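Long-range contacts in galactose mutarotase related enzyme (Lactobacillus casei, PDB 3Q1N), which probably binds a carbohydrate and may act as an isomerase of the aldose 1-epimerase type: residues D153-L161 against R195-L203; D29-G37 against F142-L150. All blocks are in the same frame, centred on the assembly; numbering follows the deposited sequence. Where two conformers were deposited one is given.

Contact 1 of 2, residues D153-L161 against R195-L203; sequences DGSFDDYDL and RLPLTHDLL. With EDO (1,2-ethanediol), chain L.
Leu161 and Leu196 pair at the edge of an antiparallel sheet of the mutarotase beta-sandwich, where strand 195-197 is the outermost strand and lies against strand 160-164. Backbone bonds set the register. Leu196 N gives to Leu161 O at 2.8 Å, Leu161 N returns a bond to Leu196 O, and past the non-hydrogen-bonded pair Asp160-Pro197, Leu198 N reaches Tyr159 O in a nearly straight bond (166°). A water continues the link, accepting from Tyr159 N and donating to Leu198 O.

On the sheet face of Asp160 and Pro197, the Asp160 carboxylate lies between two neighbours. OD1 rests on Pro197, 3.2 Å from its CA. In the arginine conformer modelled here, Asp160 OD2 touches the aliphatic chain of Arg195, lies at the edge of its guanidinium and takes a long, weak bond from NH1 (3.5 Å), part of a salt bridge; the carboxylate plane stands 69° from the guanidinium.

On the face of Leu161 and Leu196, Leu161 CB is approached by Leu198 CD1 at 4.1 Å, and Leu161 and Leu198 both also touch Ile241 of strand 238-242.

Beyond the sheet, Thr199 N-caps helix 200-203, its OG1 accepting from Leu202 N. The first helical residue, His200, forms an offset stack with Phe156: the ring centroids are 4.1 Å apart, the planes 20° from parallel. Phe156 CE2 sits over the middle of the imidazole, while His200 NE2 lies over the phenyl face, offset toward its rim. Leu203 CD1 meets the phenyl ring obliquely at Phe156 CE2, and Phe156 CD2 comes up to Leu198 O. At the imidazole edge, in its plane, a water 2.7 Å from His200 NE2 donates a bond to Gly154 O at 2.8 Å.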
# COMPACT_ATOMS: atom_id res chain seq x y z
N ASP A 153 -26.64 -10.57 -1.31
CA ASP A 153 -26.24 -11.09 0.02
C ASP A 153 -24.98 -10.50 0.62
O ASP A 153 -24.50 -10.98 1.68
CB ASP A 153 -26.13 -12.64 -0.03
CG ASP A 153 -24.87 -13.13 -0.78
OD1 ASP A 153 -24.11 -12.30 -1.32
OD2 ASP A 153 -24.65 -14.36 -0.84
N GLY A 154 -24.44 -9.46 -0.02
CA GLY A 154 -23.25 -8.76 0.46
C GLY A 154 -21.90 -9.36 0.04
O GLY A 154 -20.85 -8.82 0.37
N SER A 155 -21.93 -10.47 -0.70
CA SER A 155 -20.69 -11.02 -1.22
C SER A 155 -20.13 -10.11 -2.31
O SER A 155 -20.88 -9.33 -2.94
CB SER A 155 -20.90 -12.43 -1.77
OG SER A 155 -21.84 -12.42 -2.81
N PHE A 156 -18.82 -10.19 -2.54
CA PHE A 156 -18.22 -9.39 -3.61
C PHE A 156 -18.84 -9.83 -4.95
O PHE A 156 -19.05 -11.02 -5.20
CB PHE A 156 -16.70 -9.51 -3.66
CG PHE A 156 -16.01 -9.09 -2.41
CD1 PHE A 156 -16.16 -7.79 -1.92
CD2 PHE A 156 -15.20 -9.98 -1.73
CE1 PHE A 156 -15.52 -7.39 -0.76
CE2 PHE A 156 -14.56 -9.59 -0.54
CZ PHE A 156 -14.71 -8.29 -0.07
N ASP A 157 -19.16 -8.88 -5.82
CA ASP A 157 -19.90 -9.22 -7.06
C ASP A 157 -18.99 -9.64 -8.22
O ASP A 157 -18.84 -8.90 -9.21
CB ASP A 157 -20.79 -8.05 -7.48
CG ASP A 157 -21.74 -8.40 -8.61
OD1 ASP A 157 -21.98 -9.62 -8.85
OD2 ASP A 157 -22.29 -7.45 -9.25
N ASP A 158 -18.42 -10.83 -8.09
CA ASP A 158 -17.60 -11.45 -9.13
C ASP A 158 -16.38 -10.60 -9.55
O ASP A 158 -16.13 -10.39 -10.73
CB ASP A 158 -18.47 -11.83 -10.33
CG ASP A 158 -19.59 -12.80 -9.95
OD1 ASP A 158 -19.40 -13.56 -8.95
OD2 ASP A 158 -20.62 -12.79 -10.65
N TYR A 159 -15.61 -10.16 -8.55
CA TYR A 159 -14.38 -9.43 -8.77
C TYR A 159 -13.20 -10.39 -8.77
O TYR A 159 -13.13 -11.34 -7.93
CB TYR A 159 -14.16 -8.36 -7.69
CG TYR A 159 -14.99 -7.11 -7.93
CD1 TYR A 159 -16.32 -7.02 -7.52
CD2 TYR A 159 -14.45 -6.03 -8.60
CE1 TYR A 159 -17.07 -5.92 -7.80
CE2 TYR A 159 -15.18 -4.90 -8.85
CZ TYR A 159 -16.50 -4.85 -8.45
OH TYR A 159 -17.27 -3.74 -8.68
N ASP A 160 -12.29 -10.17 -9.71
CA ASP A 160 -11.04 -10.92 -9.76
C ASP A 160 -9.91 -9.92 -9.84
O ASP A 160 -10.11 -8.77 -10.22
CB ASP A 160 -10.93 -11.82 -11.03
CG ASP A 160 -11.95 -12.96 -11.12
OD1 ASP A 160 -12.67 -13.34 -10.18
OD2 ASP A 160 -12.06 -13.48 -12.25
N LEU A 161 -8.72 -10.36 -9.43
CA LEU A 161 -7.49 -9.70 -9.74
C LEU A 161 -6.86 -10.48 -10.87
O LEU A 161 -6.70 -11.69 -10.78
CB LEU A 161 -6.55 -9.70 -8.54
CG LEU A 161 -5.39 -8.73 -8.67
CD1 LEU A 161 -5.89 -7.33 -8.51
CD2 LEU A 161 -4.29 -9.05 -7.62
N ARG A 195 -5.39 -15.35 -12.89
CA ARG A 195 -6.63 -14.77 -12.41
C ARG A 195 -6.90 -15.30 -10.99
O ARG A 195 -6.84 -16.54 -10.74
CB ARG A 195 -7.75 -15.17 -13.37
CG ARG A 195 -9.07 -14.46 -13.17
CD ARG A 195 -10.05 -14.92 -14.25
NE ARG A 195 -9.67 -14.41 -15.56
CZ ARG A 195 -10.08 -13.25 -16.05
NH1 ARG A 195 -10.91 -12.48 -15.35
NH2 ARG A 195 -9.67 -12.87 -17.25
N LEU A 196 -7.15 -14.38 -10.06
CA LEU A 196 -7.47 -14.74 -8.67
C LEU A 196 -8.86 -14.22 -8.31
O LEU A 196 -9.05 -13.01 -8.21
CB LEU A 196 -6.45 -14.17 -7.71
CG LEU A 196 -6.64 -14.48 -6.22
CD1 LEU A 196 -6.61 -16.00 -5.95
CD2 LEU A 196 -5.60 -13.71 -5.38
N PRO A 197 -9.84 -15.11 -8.13
CA PRO A 197 -11.15 -14.64 -7.69
C PRO A 197 -11.03 -14.07 -6.28
O PRO A 197 -10.35 -14.66 -5.43
CB PRO A 197 -12.00 -15.91 -7.71
CG PRO A 197 -11.28 -16.86 -8.69
CD PRO A 197 -9.84 -16.55 -8.41
N LEU A 198 -11.65 -12.91 -6.05
CA LEU A 198 -11.55 -12.22 -4.77
C LEU A 198 -12.86 -12.40 -4.00
O LEU A 198 -13.89 -11.78 -4.31
CB LEU A 198 -11.23 -10.73 -5.00
CG LEU A 198 -9.94 -10.48 -5.79
CD1 LEU A 198 -9.70 -8.98 -5.97
CD2 LEU A 198 -8.71 -11.13 -5.12
N THR A 199 -12.83 -13.29 -3.02
CA THR A 199 -14.02 -13.72 -2.31
C THR A 199 -13.77 -13.56 -0.82
O THR A 199 -12.61 -13.42 -0.36
CB THR A 199 -14.32 -15.19 -2.59
OG1 THR A 199 -13.24 -15.98 -2.08
CG2 THR A 199 -14.50 -15.44 -4.09
N HIS A 200 -14.86 -13.57 -0.06
CA HIS A 200 -14.72 -13.57 1.39
C HIS A 200 -14.10 -14.87 1.87
O HIS A 200 -13.33 -14.86 2.82
CB HIS A 200 -16.05 -13.29 2.09
CG HIS A 200 -16.41 -11.84 2.09
ND1 HIS A 200 -15.70 -10.90 2.80
CD2 HIS A 200 -17.38 -11.17 1.43
CE1 HIS A 200 -16.23 -9.70 2.58
NE2 HIS A 200 -17.25 -9.84 1.76
N ASP A 201 -14.43 -15.97 1.19
CA ASP A 201 -13.77 -17.25 1.45
C ASP A 201 -12.24 -17.13 1.39
O ASP A 201 -11.54 -17.66 2.25
CB ASP A 201 -14.25 -18.34 0.49
CG ASP A 201 -15.57 -18.99 0.92
OD1 ASP A 201 -16.12 -18.66 1.99
OD2 ASP A 201 -16.07 -19.84 0.16
N LEU A 202 -11.72 -16.42 0.38
CA LEU A 202 -10.29 -16.14 0.29
C LEU A 202 -9.85 -15.15 1.39
O LEU A 202 -8.86 -15.38 2.11
CB LEU A 202 -9.94 -15.54 -1.08
CG LEU A 202 -8.47 -15.09 -1.30
CD1 LEU A 202 -7.50 -16.29 -1.28
CD2 LEU A 202 -8.32 -14.24 -2.58
N LEU A 203 -10.55 -14.04 1.50
CA LEU A 203 -9.99 -12.90 2.28
C LEU A 203 -10.25 -12.94 3.79
O LEU A 203 -9.59 -12.23 4.54
CB LEU A 203 -10.45 -11.56 1.67
CG LEU A 203 -9.94 -11.33 0.25
CD1 LEU A 203 -10.68 -10.18 -0.40
CD2 LEU A 203 -8.39 -11.12 0.22
C1 EDO L . -24.26 -5.30 -7.63
O1 EDO L . -24.42 -5.24 -9.06
C2 EDO L . -23.73 -4.03 -6.94
O2 EDO L . -24.52 -2.84 -7.17
O HOH W 1 -18.56 -7.52 1.24
O HOH W 2 -15.81 -12.03 -6.30

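Contact 2 of 2, residues D29-G37 against F142-L150; sequences DNYEYVWTG and FHPAFNVGL. With EDO (1,2-ethanediol), chain I; EDO (1,2-ethanediol), chain J.
Asn147 heads toward 29-37, and its amide bonds two carbonyls there; this is where the contact is tight. ND2 gives one bond to Glu32 O at 2.8 Å, arriving well above the carbonyl plane, and a second, weak one to Val34 O at 3.0 Å. With CG anti to its own carbonyl carbon (chi1 -65°), the amide also sets OD1 at the edge of the Trp35 indole, 3.4 Å from CE3, ring and amide planes 60° apart. Replaced by alanine, the residue would keep no amide, which is likely to leave Glu32 O and Val34 O without their common donor and to open a gap beside the indole edge. Next to the amide, a single beta bridge joins Val34 and Phe146, tying the loop after edge strand 31-32 to the end of strand 136-147, which belongs to a different sheet of the mutarotase fold. Asn147 N donates to Tyr33 O, and Trp35 N to Ala145 O in an almost straight bond (176°); alongside, the CB atoms of Trp35 and Ala145 touch at 3.6 Å. The looser side lies at Tyr31, whose OH stays 3.6 Å from Asn147 O. There an ethanediol, probably from the crystallisation liquor, bridges the two, its O1 hydrogen-bonded to Tyr31 OH (2.8 Å) and its O2 donating to Asn147 O at 2.9 Å.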
# COMPACT_ATOMS: atom_id res chain seq x y z
N ASP A 29 -18.92 10.78 -14.68
CA ASP A 29 -20.12 10.29 -13.97
C ASP A 29 -20.07 10.47 -12.45
O ASP A 29 -20.88 9.90 -11.71
CB ASP A 29 -20.37 8.82 -14.33
CG ASP A 29 -19.22 7.89 -13.91
OD1 ASP A 29 -18.21 8.36 -13.36
OD2 ASP A 29 -19.34 6.66 -14.15
N ASN A 30 -19.11 11.28 -11.98
CA ASN A 30 -18.87 11.49 -10.57
C ASN A 30 -18.63 10.20 -9.74
O ASN A 30 -18.87 10.18 -8.53
CB ASN A 30 -20.03 12.27 -9.96
CG ASN A 30 -19.68 12.93 -8.70
OD1 ASN A 30 -18.59 13.52 -8.55
ND2 ASN A 30 -20.59 12.83 -7.72
N TYR A 31 -18.09 9.19 -10.37
CA TYR A 31 -17.78 7.92 -9.67
C TYR A 31 -16.54 8.05 -8.78
O TYR A 31 -15.49 8.49 -9.24
CB TYR A 31 -17.59 6.79 -10.67
CG TYR A 31 -17.17 5.50 -10.01
CD1 TYR A 31 -18.10 4.69 -9.41
CD2 TYR A 31 -15.86 5.08 -10.01
CE1 TYR A 31 -17.75 3.50 -8.79
CE2 TYR A 31 -15.50 3.89 -9.44
CZ TYR A 31 -16.44 3.11 -8.80
OH TYR A 31 -16.10 1.92 -8.18
N GLU A 32 -16.68 7.60 -7.53
CA GLU A 32 -15.59 7.57 -6.56
C GLU A 32 -14.89 6.21 -6.53
O GLU A 32 -15.51 5.19 -6.16
CB GLU A 32 -16.13 7.91 -5.18
CG GLU A 32 -15.15 7.86 -4.02
CD GLU A 32 -13.96 8.80 -4.19
OE1 GLU A 32 -14.21 10.02 -4.12
OE2 GLU A 32 -12.83 8.35 -4.43
N TYR A 33 -13.61 6.20 -6.90
CA TYR A 33 -12.83 4.96 -6.94
C TYR A 33 -12.37 4.52 -5.57
O TYR A 33 -12.21 3.32 -5.33
CB TYR A 33 -11.57 5.13 -7.80
CG TYR A 33 -11.83 5.27 -9.28
CD1 TYR A 33 -11.94 4.16 -10.10
CD2 TYR A 33 -11.89 6.49 -9.86
CE1 TYR A 33 -12.13 4.27 -11.47
CE2 TYR A 33 -12.11 6.63 -11.22
CZ TYR A 33 -12.21 5.54 -12.02
OH TYR A 33 -12.42 5.74 -13.38
N VAL A 34 -12.10 5.48 -4.70
CA VAL A 34 -11.46 5.26 -3.38
C VAL A 34 -12.47 5.25 -2.22
O VAL A 34 -13.39 6.07 -2.16
CB VAL A 34 -10.34 6.28 -3.14
CG1 VAL A 34 -9.74 6.14 -1.71
CG2 VAL A 34 -9.20 6.09 -4.18
N TRP A 35 -12.31 4.27 -1.34
CA TRP A 35 -13.14 4.11 -0.14
C TRP A 35 -13.25 5.44 0.62
O TRP A 35 -12.27 6.16 0.80
CB TRP A 35 -12.54 3.03 0.77
CG TRP A 35 -13.25 2.83 2.06
CD1 TRP A 35 -12.73 2.96 3.33
CD2 TRP A 35 -14.62 2.46 2.23
NE1 TRP A 35 -13.69 2.68 4.25
CE2 TRP A 35 -14.87 2.39 3.61
CE3 TRP A 35 -15.66 2.19 1.35
CZ2 TRP A 35 -16.11 2.02 4.13
CZ3 TRP A 35 -16.90 1.83 1.87
CH2 TRP A 35 -17.11 1.75 3.24
N THR A 36 -14.48 5.75 1.01
CA THR A 36 -14.84 7.00 1.68
C THR A 36 -14.52 7.06 3.17
O THR A 36 -14.73 8.09 3.78
CB THR A 36 -16.32 7.26 1.54
OG1 THR A 36 -17.01 6.11 2.04
CG2 THR A 36 -16.71 7.52 0.09
N GLY A 37 -13.99 5.99 3.75
CA GLY A 37 -13.62 5.99 5.16
C GLY A 37 -14.79 5.92 6.15
O GLY A 37 -14.65 6.36 7.29
N PHE A 142 1.93 1.28 0.05
CA PHE A 142 0.77 2.15 -0.20
C PHE A 142 -0.47 1.22 -0.06
O PHE A 142 -0.47 0.10 -0.60
CB PHE A 142 0.95 2.73 -1.61
CG PHE A 142 -0.23 3.53 -2.14
CD1 PHE A 142 -0.92 4.47 -1.39
CD2 PHE A 142 -0.59 3.35 -3.44
CE1 PHE A 142 -1.96 5.17 -1.94
CE2 PHE A 142 -1.61 4.05 -4.00
CZ PHE A 142 -2.30 4.96 -3.26
N HIS A 143 -1.50 1.67 0.64
CA HIS A 143 -2.62 0.86 1.13
C HIS A 143 -4.01 1.37 0.67
O HIS A 143 -4.90 1.58 1.48
CB HIS A 143 -2.49 0.90 2.69
CG HIS A 143 -3.26 -0.15 3.46
ND1 HIS A 143 -4.63 -0.23 3.46
CD2 HIS A 143 -2.83 -1.08 4.34
CE1 HIS A 143 -5.02 -1.19 4.28
NE2 HIS A 143 -3.95 -1.72 4.85
N PRO A 144 -4.24 1.53 -0.65
CA PRO A 144 -5.53 2.09 -1.10
C PRO A 144 -6.64 1.06 -1.03
O PRO A 144 -6.45 -0.07 -1.45
CB PRO A 144 -5.25 2.44 -2.56
CG PRO A 144 -4.16 1.55 -2.98
CD PRO A 144 -3.28 1.48 -1.77
N ALA A 145 -7.79 1.47 -0.55
CA ALA A 145 -9.00 0.65 -0.57
C ALA A 145 -9.89 1.20 -1.69
O ALA A 145 -10.14 2.39 -1.78
CB ALA A 145 -9.72 0.77 0.74
N PHE A 146 -10.32 0.31 -2.56
CA PHE A 146 -11.13 0.62 -3.72
C PHE A 146 -12.55 0.16 -3.56
O PHE A 146 -12.82 -0.98 -3.14
CB PHE A 146 -10.55 -0.06 -4.95
CG PHE A 146 -9.19 0.45 -5.32
CD1 PHE A 146 -9.04 1.73 -5.85
CD2 PHE A 146 -8.06 -0.29 -5.05
CE1 PHE A 146 -7.80 2.23 -6.18
CE2 PHE A 146 -6.79 0.21 -5.36
CZ PHE A 146 -6.66 1.46 -5.91
N ASN A 147 -13.48 1.04 -3.89
CA ASN A 147 -14.91 0.66 -3.85
C ASN A 147 -15.18 -0.49 -4.84
O ASN A 147 -14.61 -0.50 -5.95
CB ASN A 147 -15.77 1.86 -4.19
CG ASN A 147 -15.66 2.94 -3.15
OD1 ASN A 147 -15.90 2.67 -1.98
ND2 ASN A 147 -15.25 4.14 -3.56
N VAL A 148 -16.03 -1.44 -4.41
CA VAL A 148 -16.51 -2.55 -5.24
C VAL A 148 -18.00 -2.80 -5.03
O VAL A 148 -18.54 -2.49 -3.99
CB VAL A 148 -15.73 -3.88 -4.98
CG1 VAL A 148 -14.23 -3.69 -5.31
CG2 VAL A 148 -15.92 -4.37 -3.53
N GLY A 149 -18.65 -3.33 -6.07
CA GLY A 149 -20.03 -3.72 -5.97
C GLY A 149 -20.21 -5.03 -5.24
O GLY A 149 -19.39 -5.94 -5.32
N LEU A 150 -21.33 -5.11 -4.53
CA LEU A 150 -21.72 -6.29 -3.82
C LEU A 150 -23.02 -6.93 -4.35
O LEU A 150 -23.91 -6.26 -4.90
CB LEU A 150 -21.90 -5.94 -2.36
CG LEU A 150 -20.74 -5.34 -1.57
CD1 LEU A 150 -21.19 -5.23 -0.11
CD2 LEU A 150 -19.48 -6.17 -1.75
C1 EDO I . -12.52 0.50 -8.39
O1 EDO I . -13.58 1.12 -9.12
C2 EDO I . -12.41 -0.97 -8.77
O2 EDO I . -13.63 -1.66 -8.43
C1 EDO J . -3.64 -5.23 4.95
O1 EDO J . -2.33 -4.66 4.79
C2 EDO J . -4.21 -5.04 6.34
O2 EDO J . -4.31 -3.64 6.68

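How the contacts relate
From the N terminus, the chain passes through the four-stranded sheet, whose last strand, 31-32, lies in 29-37; that segment meets 142-150 only after about a hundred residues. Contact 2 closes that long loop and joins the first sheet to strand 136-147. Contact 1 opens only afterwards, closing a shorter loop of 33 residues between 153-161 and 195-203 at the rim of the nine-stranded sheet. The two are in series, neither nested nor crossed, with centres about 16 Å apart. They nevertheless touch: Gly149 probably bonds through its N to Tyr159 OH and through its O to Asp157 N, while Val148 packs on the Tyr159 ring.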